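Local coordinates for Lmo1499 protein (Listeria monocytogenes, PDB 4IIW) that probably acts as a membrane-bound endolytic transglycosylase that cleaves nascent peptidoglycan strands and so terminates their elongation, at residues Ile229-Thr234 / Pro296-Gly301; Val237-Ile242 / Asp302-Ala307; Glu173-Pro178 / Ser218-Leu223. All blocks are in the same frame, centred on the assembly; numbering follows the deposited sequence.

Contact 1: Ile229-Thr234 / Pro296-Gly301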
ATOM      1  N   ILE B 229       0.809  49.675  31.355  1.00 56.69           N
ATOM      2  CA  ILE B 229      -0.623  49.930  31.112  1.00 58.14           C
ATOM      3  C   ILE B 229      -1.093  49.030  29.975  1.00 59.36           C
ATOM      4  O   ILE B 229      -2.158  48.418  30.073  1.00 59.97           O
ATOM      5  CB  ILE B 229      -0.942  51.419  30.754  1.00 57.65           C
ATOM      6  CG1 ILE B 229      -0.613  52.364  31.914  1.00 58.40           C
ATOM      7  CG2 ILE B 229      -2.406  51.599  30.429  1.00 56.49           C
ATOM      8  CD1 ILE B 229      -0.734  53.859  31.552  1.00 56.88           C
ATOM      9  N   GLU B 230      -0.288  48.945  28.910  1.00 58.73           N
ATOM     10  CA  GLU B 230      -0.624  48.111  27.739  1.00 61.62           C
ATOM     11  C   GLU B 230      -0.857  46.636  28.104  1.00 64.22           C
ATOM     12  O   GLU B 230      -1.903  46.085  27.788  1.00 66.19           O
ATOM     13  CB  GLU B 230       0.465  48.190  26.668  1.00 59.79           C
ATOM     14  CG  GLU B 230       0.113  47.482  25.344  1.00 60.87           C
ATOM     15  CD  GLU B 230      -0.862  48.269  24.476  1.00 64.76           C
ATOM     16  OE1 GLU B 230      -0.902  49.507  24.607  1.00 62.63           O
ATOM     17  OE2 GLU B 230      -1.573  47.656  23.635  1.00 68.40           O
ATOM     18  N   LYS B 231       0.105  46.013  28.784  1.00 65.37           N
ATOM     19  CA  LYS B 231      -0.013  44.598  29.136  1.00 69.48           C
ATOM     20  C   LYS B 231      -1.121  44.289  30.152  1.00 74.39           C
ATOM     21  O   LYS B 231      -1.506  43.134  30.290  1.00 76.91           O
ATOM     22  CB  LYS B 231       1.319  44.030  29.657  1.00 68.49           C
ATOM     23  CG  LYS B 231       2.503  44.105  28.696  1.00 65.84           C
ATOM     24  CD  LYS B 231       2.216  43.500  27.331  1.00 65.77           C
ATOM     25  CE  LYS B 231       1.831  42.020  27.381  1.00 69.28           C
ATOM     26  NZ  LYS B 231       1.485  41.499  26.007  1.00 67.32           N
ATOM     27  N   GLU B 232      -1.635  45.298  30.856  1.00 77.29           N
ATOM     28  CA  GLU B 232      -2.703  45.076  31.855  1.00 82.46           C
ATOM     29  C   GLU B 232      -4.134  45.323  31.351  1.00 86.49           C
ATOM     30  O   GLU B 232      -5.090  45.057  32.066  1.00 89.25           O
ATOM     31  CB  GLU B 232      -2.460  45.928  33.115  1.00 81.28           C
ATOM     32  CG  GLU B 232      -1.378  45.401  34.070  1.00 81.83           C
ATOM     33  CD  GLU B 232      -1.825  44.194  34.905  1.00 87.41           C
ATOM     34  OE1 GLU B 232      -2.654  43.390  34.420  1.00 91.82           O
ATOM     35  OE2 GLU B 232      -1.335  44.042  36.052  1.00 87.47           O
ATOM     36  N   ALA B 233      -4.289  45.807  30.129  1.00 88.33           N
ATOM     37  CA  ALA B 233      -5.611  46.122  29.624  1.00 92.66           C
ATOM     38  C   ALA B 233      -6.114  45.107  28.628  1.00 97.29           C
ATOM     39  O   ALA B 233      -5.403  44.749  27.690  1.00 96.40           O
ATOM     40  CB  ALA B 233      -5.599  47.496  28.972  1.00 90.69           C
ATOM     41  N   THR B 234      -7.335  44.630  28.839  1.00103.73           N
ATOM     42  CA  THR B 234      -7.970  43.786  27.851  1.00109.29           C
ATOM     43  C   THR B 234      -8.394  44.820  26.793  1.00110.94           C
ATOM     44  O   THR B 234      -8.087  46.013  26.943  1.00108.78           O
ATOM     45  CB  THR B 234      -9.149  42.954  28.423  1.00114.26           C
ATOM     46  OG1 THR B 234     -10.174  43.821  28.932  1.00117.23           O
ATOM     47  CG2 THR B 234      -8.660  42.029  29.544  1.00114.40           C
ATOM     48  N   PRO B 296      10.672  49.948  29.773  1.00 51.14           N
ATOM     49  CA  PRO B 296       9.431  49.348  29.308  1.00 51.48           C
ATOM     50  C   PRO B 296       9.548  47.845  29.184  1.00 52.20           C
ATOM     51  O   PRO B 296      10.671  47.330  29.060  1.00 53.66           O
ATOM     52  CB  PRO B 296       9.264  49.948  27.902  1.00 51.25           C
ATOM     53  CG  PRO B 296      10.040  51.209  27.942  1.00 48.96           C
ATOM     54  CD  PRO B 296      11.175  50.970  28.840  1.00 51.14           C
ATOM     55  N   ILE B 297       8.403  47.159  29.195  1.00 51.60           N
ATOM     56  CA  ILE B 297       8.358  45.701  29.030  1.00 53.25           C
ATOM     57  C   ILE B 297       7.739  45.287  27.681  1.00 54.66           C
ATOM     58  O   ILE B 297       7.520  44.099  27.418  1.00 57.51           O
ATOM     59  CB  ILE B 297       7.591  45.024  30.165  1.00 53.69           C
ATOM     60  CG1 ILE B 297       6.129  45.488  30.191  1.00 54.49           C
ATOM     61  CG2 ILE B 297       8.285  45.308  31.480  1.00 51.55           C
ATOM     62  CD1 ILE B 297       5.223  44.646  31.130  1.00 56.16           C
ATOM     63  N   SER B 298       7.450  46.277  26.839  1.00 53.12           N
ATOM     64  CA  SER B 298       6.876  46.037  25.520  1.00 54.01           C
ATOM     65  C   SER B 298       6.661  47.383  24.854  1.00 51.96           C
ATOM     66  O   SER B 298       6.971  48.406  25.447  1.00 52.12           O
ATOM     67  CB  SER B 298       5.520  45.333  25.634  1.00 54.68           C
ATOM     68  OG  SER B 298       4.565  46.222  26.180  1.00 53.31           O
ATOM     69  N   ASN B 299       6.137  47.383  23.630  1.00 51.86           N
ATOM     70  CA  ASN B 299       5.771  48.636  22.968  1.00 50.80           C
ATOM     71  C   ASN B 299       4.304  48.938  23.317  1.00 50.65           C
ATOM     72  O   ASN B 299       3.649  48.117  23.941  1.00 50.18           O
ATOM     73  CB  ASN B 299       6.035  48.605  21.459  1.00 52.17           C
ATOM     74  CG  ASN B 299       5.314  47.494  20.755  1.00 53.83           C
ATOM     75  OD1 ASN B 299       4.451  46.814  21.329  1.00 57.29           O
ATOM     76  ND2 ASN B 299       5.655  47.302  19.494  1.00 50.28           N
ATOM     77  N   SER B 300       3.804  50.104  22.921  1.00 51.40           N
ATOM     78  CA  SER B 300       2.461  50.540  23.302  1.00 52.41           C
ATOM     79  C   SER B 300       1.700  51.218  22.186  1.00 54.62           C
ATOM     80  O   SER B 300       2.293  51.829  21.304  1.00 54.55           O
ATOM     81  CB  SER B 300       2.568  51.556  24.444  1.00 51.73           C
ATOM     82  OG  SER B 300       3.234  51.025  25.574  1.00 50.76           O
ATOM     83  N   GLY B 301       0.371  51.110  22.255  1.00 58.09           N
ATOM     84  CA  GLY B 301      -0.545  51.749  21.298  1.00 60.83           C
ATOM     85  C   GLY B 301      -0.858  53.150  21.790  1.00 61.33           C
ATOM     86  O   GLY B 301      -0.547  53.490  22.924  1.00 57.60           O
TER
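Glu230 and Ser300 bring the two backbones nearest each other, with CA atoms 5.9 Å apart, and the gap widens to 7.9 Å between the CA atoms of Lys231 and Ser298. Here the C-terminal part of helix 219-232 meets the irregular loop that leads into helix 302-309, within a YceG-like (MltG-family) fold. The same segment carries Glu232, predicted to be important for catalysis, which does not itself touch the loop. Glu230 makes the one hydrogen bond between the segments: Gly301 N donates to Glu230 OE1 over 3.1 Å in an almost straight line (177°). The donor stands well above the carboxylate plane. Glu230 CG lies anti to the backbone N (chi1 -173°) and the chain then folds at chi2, which swings the carboxylate to the helix start, where Gly301 is the N-cap residue. OE1 is also hydrogen-bonded by Ser304 of that helix, so two bonds grip this oxygen. Lys231 touches the loop through the aliphatic part of its doubly bent chain. Its CG meets Ile297 CD1 at 3.7 Å, the two side chains lying askew, while its NZ bonds Gly116 O. Ser298 lies beside Lys231, and Ser298 OG donates to the carbonyl O of the next residue, Asn299, at 3.1 Å.

Contact 2: Val237-Ile242 / Asp302-Ala307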
ATOM      1  N   VAL B 237     -11.100  47.795  28.094  1.00116.94           N
ATOM      2  CA  VAL B 237     -10.875  48.377  29.428  1.00114.01           C
ATOM      3  C   VAL B 237     -10.451  49.853  29.363  1.00109.35           C
ATOM      4  O   VAL B 237      -9.796  50.295  28.394  1.00106.67           O
ATOM      5  CB  VAL B 237      -9.842  47.563  30.266  1.00111.87           C
ATOM      6  CG1 VAL B 237      -9.505  48.287  31.563  1.00109.34           C
ATOM      7  CG2 VAL B 237     -10.385  46.176  30.564  1.00115.60           C
ATOM      8  N   ASP B 238     -10.861  50.603  30.389  1.00106.62           N
ATOM      9  CA  ASP B 238     -10.527  52.010  30.510  1.00102.64           C
ATOM     10  C   ASP B 238      -9.098  52.108  31.053  1.00 96.01           C
ATOM     11  O   ASP B 238      -8.841  51.948  32.247  1.00 94.33           O
ATOM     12  CB  ASP B 238     -11.531  52.733  31.417  1.00105.84           C
ATOM     13  CG  ASP B 238     -11.249  54.230  31.540  1.00106.10           C
ATOM     14  OD1 ASP B 238     -11.992  54.916  32.284  1.00110.37           O
ATOM     15  OD2 ASP B 238     -10.287  54.721  30.906  1.00102.03           O
ATOM     16  N   ARG B 239      -8.176  52.365  30.137  1.00 90.39           N
ATOM     17  CA  ARG B 239      -6.767  52.467  30.437  1.00 84.30           C
ATOM     18  C   ARG B 239      -6.407  53.686  31.273  1.00 80.19           C
ATOM     19  O   ARG B 239      -5.409  53.683  31.967  1.00 77.56           O
ATOM     20  CB  ARG B 239      -5.997  52.482  29.126  1.00 83.05           C
ATOM     21  CG  ARG B 239      -6.029  51.139  28.373  1.00 86.10           C
ATOM     22  CD  ARG B 239      -5.448  51.289  26.975  1.00 87.81           C
ATOM     23  NE  ARG B 239      -4.783  50.083  26.470  1.00 90.93           N
ATOM     24  CZ  ARG B 239      -5.298  49.198  25.617  1.00 94.48           C
ATOM     25  NH1 ARG B 239      -6.533  49.334  25.122  1.00 96.11           N
ATOM     26  NH2 ARG B 239      -4.547  48.160  25.252  1.00 94.52           N
ATOM     27  N   LYS B 240      -7.211  54.732  31.209  1.00 79.42           N
ATOM     28  CA  LYS B 240      -6.942  55.913  32.013  1.00 77.81           C
ATOM     29  C   LYS B 240      -7.171  55.655  33.515  1.00 76.77           C
ATOM     30  O   LYS B 240      -6.639  56.387  34.346  1.00 74.53           O
ATOM     31  CB  LYS B 240      -7.761  57.105  31.527  1.00 79.88           C
ATOM     32  CG  LYS B 240      -7.334  57.587  30.175  1.00 81.12           C
ATOM     33  CD  LYS B 240      -8.161  58.763  29.691  1.00 86.31           C
ATOM     34  CE  LYS B 240      -7.759  59.154  28.273  1.00 87.84           C
ATOM     35  NZ  LYS B 240      -8.661  60.200  27.703  1.00 92.86           N
HETATM   36  N   MSE B 241      -7.982  54.647  33.851  1.00 76.99           N
HETATM   37  CA  MSE B 241      -8.196  54.257  35.246  1.00 77.53           C
HETATM   38  C   MSE B 241      -7.043  53.376  35.667  1.00 73.82           C
HETATM   39  O   MSE B 241      -6.522  53.510  36.768  1.00 72.84           O
HETATM   40  CB  MSE B 241      -9.513  53.500  35.459  1.00 81.98           C
HETATM   41  CG  MSE B 241     -10.746  54.365  35.646  1.00 87.04           C
HETATM   42 SE   MSE B 241     -10.638  55.449  37.257  0.69 93.15          SE
HETATM   43  CE  MSE B 241     -12.428  56.233  37.130  1.00 98.06           C
ATOM     44  N   ILE B 242      -6.643  52.462  34.798  1.00 71.68           N
ATOM     45  CA  ILE B 242      -5.500  51.627  35.101  1.00 69.78           C
ATOM     46  C   ILE B 242      -4.311  52.532  35.397  1.00 66.95           C
ATOM     47  O   ILE B 242      -3.591  52.333  36.379  1.00 65.49           O
ATOM     48  CB  ILE B 242      -5.151  50.697  33.948  1.00 69.22           C
ATOM     49  CG1 ILE B 242      -6.243  49.640  33.787  1.00 74.61           C
ATOM     50  CG2 ILE B 242      -3.807  50.012  34.195  1.00 65.08           C
ATOM     51  CD1 ILE B 242      -6.069  48.756  32.530  1.00 79.07           C
ATOM     52  N   ASP B 302      -1.463  53.978  20.949  1.00 65.30           N
ATOM     53  CA  ASP B 302      -1.777  55.345  21.358  1.00 67.00           C
ATOM     54  C   ASP B 302      -2.662  55.367  22.579  1.00 67.52           C
ATOM     55  O   ASP B 302      -2.512  56.223  23.459  1.00 66.92           O
ATOM     56  CB  ASP B 302      -2.433  56.111  20.226  1.00 71.08           C
ATOM     57  CG  ASP B 302      -1.440  56.546  19.186  1.00 75.66           C
ATOM     58  OD1 ASP B 302      -0.529  57.335  19.536  1.00 78.16           O
ATOM     59  OD2 ASP B 302      -1.577  56.121  18.018  1.00 83.48           O
ATOM     60  N   SER B 303      -3.584  54.419  22.636  1.00 69.22           N
ATOM     61  CA  SER B 303      -4.486  54.334  23.759  1.00 70.39           C
ATOM     62  C   SER B 303      -3.702  54.359  25.085  1.00 66.07           C
ATOM     63  O   SER B 303      -3.960  55.182  25.962  1.00 65.12           O
ATOM     64  CB  SER B 303      -5.328  53.072  23.648  1.00 72.99           C
ATOM     65  OG  SER B 303      -6.281  53.043  24.688  1.00 77.38           O
ATOM     66  N   SER B 304      -2.733  53.466  25.213  1.00 63.34           N
ATOM     67  CA  SER B 304      -1.918  53.404  26.420  1.00 60.59           C
ATOM     68  C   SER B 304      -1.077  54.648  26.624  1.00 59.37           C
ATOM     69  O   SER B 304      -0.915  55.110  27.757  1.00 59.74           O
ATOM     70  CB  SER B 304      -1.026  52.177  26.401  1.00 58.32           C
ATOM     71  OG  SER B 304      -1.815  51.015  26.570  1.00 63.69           O
HETATM   72  N   MSE B 305      -0.531  55.196  25.548  1.00 59.36           N
HETATM   73  CA  MSE B 305       0.270  56.400  25.671  1.00 58.82           C
HETATM   74  C   MSE B 305      -0.563  57.556  26.232  1.00 61.03           C
HETATM   75  O   MSE B 305      -0.096  58.245  27.129  1.00 59.81           O
HETATM   76  CB  MSE B 305       0.948  56.744  24.352  1.00 59.35           C
HETATM   77  CG  MSE B 305       2.105  55.813  24.049  1.00 57.34           C
HETATM   78 SE   MSE B 305       2.919  56.174  22.344  0.99 63.55          SE
HETATM   79  CE  MSE B 305       4.207  54.711  22.313  1.00 57.95           C
ATOM     80  N   GLU B 306      -1.782  57.762  25.714  1.00 64.50           N
ATOM     81  CA  GLU B 306      -2.676  58.790  26.268  1.00 68.01           C
ATOM     82  C   GLU B 306      -2.931  58.564  27.744  1.00 66.41           C
ATOM     83  O   GLU B 306      -2.954  59.509  28.522  1.00 66.79           O
ATOM     84  CB  GLU B 306      -4.049  58.829  25.584  1.00 72.85           C
ATOM     85  CG  GLU B 306      -4.322  60.024  24.677  1.00 79.98           C
ATOM     86  CD  GLU B 306      -5.831  60.296  24.550  1.00 93.74           C
ATOM     87  OE1 GLU B 306      -6.223  61.436  24.200  1.00104.00           O
ATOM     88  OE2 GLU B 306      -6.632  59.374  24.839  1.00 98.35           O
ATOM     89  N   ALA B 307      -3.157  57.313  28.116  1.00 65.00           N
ATOM     90  CA  ALA B 307      -3.413  56.970  29.502  1.00 65.28           C
ATOM     91  C   ALA B 307      -2.249  57.383  30.402  1.00 63.40           C
ATOM     92  O   ALA B 307      -2.457  57.882  31.506  1.00 64.33           O
ATOM     93  CB  ALA B 307      -3.689  55.485  29.638  1.00 64.64           C
TER
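Lys240 and Ala307 mark the closest backbone approach, their CA atoms 4.5 Å apart. Ala307 CB fits against Arg239, 3.8 Å from Arg239 CB and also against the Arg239 carbonyl O. From there the Arg239 chain runs back along helix 302-309, past Ala307 toward Ser303 and Ser304, bending at chi3. Arg239 NE gives Ser304 OG a weak hydrogen bond (3.1 Å, 134°), while Ser303 OG lies 3.7 Å from Arg239 NH1; both hydroxyls approach the guanidinium obliquely. The stronger partner of Ser304 OG is Glu230, whose other carboxylate oxygen forms a long, weak ion pair with Arg239 NH2. In this part of the YceG-like fold the N-terminal turn of helix 239-251 packs along the short helix 302-309. Asp238 is the N-cap of the former, Asp238 OD2 accepting from Lys240 N at 3.1 Å, with the donor lying out of the carboxylate plane. Further round, at the partly exposed margin, the extended chains of Lys240 and Glu306 reach across each other at a slant, and Lys240 NZ faces Glu306 OE2 at 3.6 Å, a long salt bridge.

Contact 3: Glu173-Pro178 / Ser218-Leu223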
ATOM      1  N   GLU B 173      14.011  47.948  24.333  1.00 49.26           N
ATOM      2  CA  GLU B 173      12.702  47.394  24.663  1.00 49.17           C
ATOM      3  C   GLU B 173      11.753  48.576  24.754  1.00 47.47           C
ATOM      4  O   GLU B 173      12.021  49.530  25.462  1.00 49.01           O
ATOM      5  CB  GLU B 173      12.748  46.625  25.985  1.00 50.91           C
ATOM      6  CG  GLU B 173      11.513  45.800  26.242  1.00 54.67           C
ATOM      7  CD  GLU B 173      11.443  44.541  25.376  1.00 54.90           C
ATOM      8  OE1 GLU B 173      12.246  43.600  25.595  1.00 59.30           O
ATOM      9  OE2 GLU B 173      10.557  44.475  24.502  1.00 58.93           O
ATOM     10  N   GLY B 174      10.683  48.539  23.985  1.00 47.83           N
ATOM     11  CA  GLY B 174       9.671  49.604  23.981  1.00 48.15           C
ATOM     12  C   GLY B 174       9.853  50.695  22.941  1.00 48.12           C
ATOM     13  O   GLY B 174       8.941  51.491  22.702  1.00 48.37           O
ATOM     14  N   TYR B 175      11.018  50.727  22.301  1.00 49.06           N
ATOM     15  CA  TYR B 175      11.332  51.775  21.318  1.00 47.65           C
ATOM     16  C   TYR B 175      11.065  51.427  19.845  1.00 46.87           C
ATOM     17  O   TYR B 175      11.265  52.247  18.969  1.00 47.14           O
ATOM     18  CB  TYR B 175      12.765  52.235  21.518  1.00 47.44           C
ATOM     19  CG  TYR B 175      12.961  53.019  22.782  1.00 48.85           C
ATOM     20  CD1 TYR B 175      13.189  52.385  24.002  1.00 50.18           C
ATOM     21  CD2 TYR B 175      12.932  54.402  22.765  1.00 50.67           C
ATOM     22  CE1 TYR B 175      13.382  53.124  25.172  1.00 46.30           C
ATOM     23  CE2 TYR B 175      13.122  55.146  23.930  1.00 52.34           C
ATOM     24  CZ  TYR B 175      13.352  54.508  25.125  1.00 50.84           C
ATOM     25  OH  TYR B 175      13.541  55.278  26.266  1.00 50.03           O
ATOM     26  N   LEU B 176      10.590  50.219  19.583  1.00 48.60           N
ATOM     27  CA  LEU B 176      10.216  49.805  18.222  1.00 46.63           C
ATOM     28  C   LEU B 176       8.686  49.919  18.109  1.00 46.98           C
ATOM     29  O   LEU B 176       7.948  49.100  18.641  1.00 48.60           O
ATOM     30  CB  LEU B 176      10.710  48.387  17.950  1.00 46.91           C
ATOM     31  CG  LEU B 176      12.231  48.253  17.767  1.00 45.57           C
ATOM     32  CD1 LEU B 176      13.010  48.914  18.860  1.00 42.62           C
ATOM     33  CD2 LEU B 176      12.602  46.784  17.645  1.00 45.77           C
ATOM     34  N   TYR B 177       8.226  50.946  17.401  1.00 46.55           N
ATOM     35  CA  TYR B 177       6.798  51.274  17.314  1.00 46.82           C
ATOM     36  C   TYR B 177       5.952  50.210  16.622  1.00 47.81           C
ATOM     37  O   TYR B 177       6.399  49.591  15.650  1.00 46.95           O
ATOM     38  CB  TYR B 177       6.645  52.617  16.572  1.00 47.38           C
ATOM     39  CG  TYR B 177       5.305  53.301  16.740  1.00 52.00           C
ATOM     40  CD1 TYR B 177       4.996  53.993  17.917  1.00 52.72           C
ATOM     41  CD2 TYR B 177       4.346  53.291  15.716  1.00 55.59           C
ATOM     42  CE1 TYR B 177       3.759  54.626  18.089  1.00 53.64           C
ATOM     43  CE2 TYR B 177       3.100  53.942  15.881  1.00 54.50           C
ATOM     44  CZ  TYR B 177       2.824  54.600  17.067  1.00 57.05           C
ATOM     45  OH  TYR B 177       1.614  55.224  17.244  1.00 63.05           O
ATOM     46  N   PRO B 178       4.723  49.988  17.124  1.00 48.78           N
ATOM     47  CA  PRO B 178       3.828  49.062  16.471  1.00 49.37           C
ATOM     48  C   PRO B 178       3.133  49.723  15.270  1.00 48.86           C
ATOM     49  O   PRO B 178       2.455  50.720  15.421  1.00 50.40           O
ATOM     50  CB  PRO B 178       2.825  48.694  17.566  1.00 50.84           C
ATOM     51  CG  PRO B 178       2.839  49.799  18.510  1.00 50.69           C
ATOM     52  CD  PRO B 178       4.137  50.532  18.364  1.00 50.73           C
ATOM     53  N   SER B 218      10.404  62.010  31.240  1.00 56.69           N
ATOM     54  CA  SER B 218      11.346  61.597  30.209  1.00 54.99           C
ATOM     55  C   SER B 218      10.617  60.690  29.242  1.00 52.69           C
ATOM     56  O   SER B 218       9.592  60.104  29.595  1.00 52.43           O
ATOM     57  CB  SER B 218      12.505  60.832  30.829  1.00 54.51           C
ATOM     58  OG  SER B 218      12.042  59.614  31.396  1.00 56.45           O
ATOM     59  N   VAL B 219      11.117  60.580  28.018  1.00 51.88           N
ATOM     60  CA  VAL B 219      10.509  59.667  27.061  1.00 49.69           C
ATOM     61  C   VAL B 219      10.579  58.254  27.647  1.00 50.21           C
ATOM     62  O   VAL B 219       9.642  57.458  27.513  1.00 49.87           O
ATOM     63  CB  VAL B 219      11.201  59.701  25.679  1.00 49.94           C
ATOM     64  CG1 VAL B 219      10.659  58.593  24.792  1.00 47.46           C
ATOM     65  CG2 VAL B 219      11.025  61.090  24.991  1.00 44.84           C
ATOM     66  N   HIS B 220      11.665  57.958  28.350  1.00 51.59           N
ATOM     67  CA  HIS B 220      11.855  56.622  28.899  1.00 51.82           C
ATOM     68  C   HIS B 220      10.832  56.253  29.974  1.00 52.19           C
ATOM     69  O   HIS B 220      10.285  55.147  29.948  1.00 51.06           O
ATOM     70  CB  HIS B 220      13.280  56.458  29.413  1.00 52.84           C
ATOM     71  CG  HIS B 220      13.652  55.041  29.713  1.00 55.16           C
ATOM     72  ND1 HIS B 220      13.790  54.085  28.725  1.00 55.07           N
ATOM     73  CD2 HIS B 220      13.955  54.425  30.880  1.00 53.96           C
ATOM     74  CE1 HIS B 220      14.145  52.938  29.275  1.00 54.86           C
ATOM     75  NE2 HIS B 220      14.267  53.121  30.579  1.00 55.85           N
ATOM     76  N   LYS B 221      10.569  57.147  30.926  1.00 53.59           N
ATOM     77  CA  LYS B 221       9.535  56.835  31.944  1.00 54.79           C
ATOM     78  C   LYS B 221       8.160  56.802  31.284  1.00 53.00           C
ATOM     79  O   LYS B 221       7.317  55.996  31.631  1.00 54.18           O
ATOM     80  CB  LYS B 221       9.584  57.786  33.160  1.00 57.14           C
ATOM     81  CG  LYS B 221      10.825  57.529  34.025  1.00 60.33           C
ATOM     82  CD  LYS B 221      10.860  58.330  35.302  1.00 66.55           C
ATOM     83  CE  LYS B 221      12.057  57.899  36.155  1.00 71.26           C
ATOM     84  NZ  LYS B 221      12.253  58.741  37.384  1.00 77.63           N
ATOM     85  N   PHE B 222       7.964  57.662  30.303  1.00 52.67           N
ATOM     86  CA  PHE B 222       6.726  57.692  29.532  1.00 52.99           C
ATOM     87  C   PHE B 222       6.424  56.348  28.899  1.00 51.36           C
ATOM     88  O   PHE B 222       5.337  55.818  29.054  1.00 52.04           O
ATOM     89  CB  PHE B 222       6.838  58.759  28.440  1.00 53.20           C
ATOM     90  CG  PHE B 222       5.722  58.737  27.434  1.00 52.72           C
ATOM     91  CD1 PHE B 222       4.401  58.814  27.837  1.00 51.22           C
ATOM     92  CD2 PHE B 222       6.006  58.739  26.070  1.00 52.85           C
ATOM     93  CE1 PHE B 222       3.372  58.837  26.908  1.00 53.85           C
ATOM     94  CE2 PHE B 222       4.992  58.771  25.135  1.00 52.81           C
ATOM     95  CZ  PHE B 222       3.665  58.817  25.555  1.00 56.42           C
ATOM     96  N   LEU B 223       7.394  55.798  28.189  1.00 50.24           N
ATOM     97  CA  LEU B 223       7.192  54.514  27.533  1.00 49.84           C
ATOM     98  C   LEU B 223       7.118  53.375  28.531  1.00 50.59           C
ATOM     99  O   LEU B 223       6.499  52.349  28.246  1.00 50.90           O
ATOM    100  CB  LEU B 223       8.275  54.256  26.478  1.00 49.04           C
ATOM    101  CG  LEU B 223       8.252  55.276  25.331  1.00 45.52           C
ATOM    102  CD1 LEU B 223       9.432  55.058  24.402  1.00 44.47           C
ATOM    103  CD2 LEU B 223       6.940  55.171  24.586  1.00 42.15           C
TER
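Tyr175 reaches from the loop before strand 180-181 to the first turns of helix 219-232 and meets it in two ways, by its hydroxyl and by one ring face. Its CG stands beside the backbone N and anti to the carbonyl carbon (chi1 -70°), which sends the phenol toward the helix. At the far end of the side chain, Tyr175 OH and His220 ND1 form a hydrogen bond of 2.7 Å. The histidine nitrogen lies near the plane of the phenol ring, at its edge. The two side chains cross at about a right angle, yet their rings meet rim to rim, with centroids 5.9 Å apart and planes inclined by only 14°, nearly parallel without being stacked. For His220, chi1 (-167°) positions the imidazole, and the turn about chi2 brings ND1 toward Tyr175 OH.

Leu223, one helical turn further on, supplies the second surface. Its CD1 sits over a face of the phenol, 4.0 Å from the centroid, a CH-pi contact displaced toward the CE2 rim, where CD1 and Tyr175 CE2 are 3.7 Å apart. Val219 CG1 completes the apolar side more loosely, 4.3 Å from Tyr175 CE2. The backbones come closest at Gly174, which has a positive phi, and Leu223, with CA atoms 6.5 Å apart. The helix itself begins with Ser218 as N-cap, Ser218 OG accepting from Lys221 N at 2.9 Å.

His220 NE2 bonds Pro294 O in turn. With both imidazole nitrogens engaged, rotation of the His220 ring is probably restrained, and ND1 and Leu223 CD1 hold the buried phenol at its hydroxyl and its face.

Overall arrangement
From the N terminus, contact 3 comes first: it closes a loop from 173-178 to 218-223 that contains helices 190-204 and 209-215, and it is complete before the others open. Contact 1 then starts at 229-234, on the same helix 219-232, and contact 2 at 237-242. Each closes a loop of about 60 residues, at 296-301 and 302-307; both loops hold helices 259-265 and 275-278, that of contact 1 also helix 239-251, and the two cross. Glu230 and Ser304 join contacts 1 and 2, Asn299 ND2 to Leu176 O links contacts 1 and 3, and Met305 packs on Leu223 between contacts 2 and 3. Together they tie helices 219-232, 239-251 and 302-309 to the 173-178 loop.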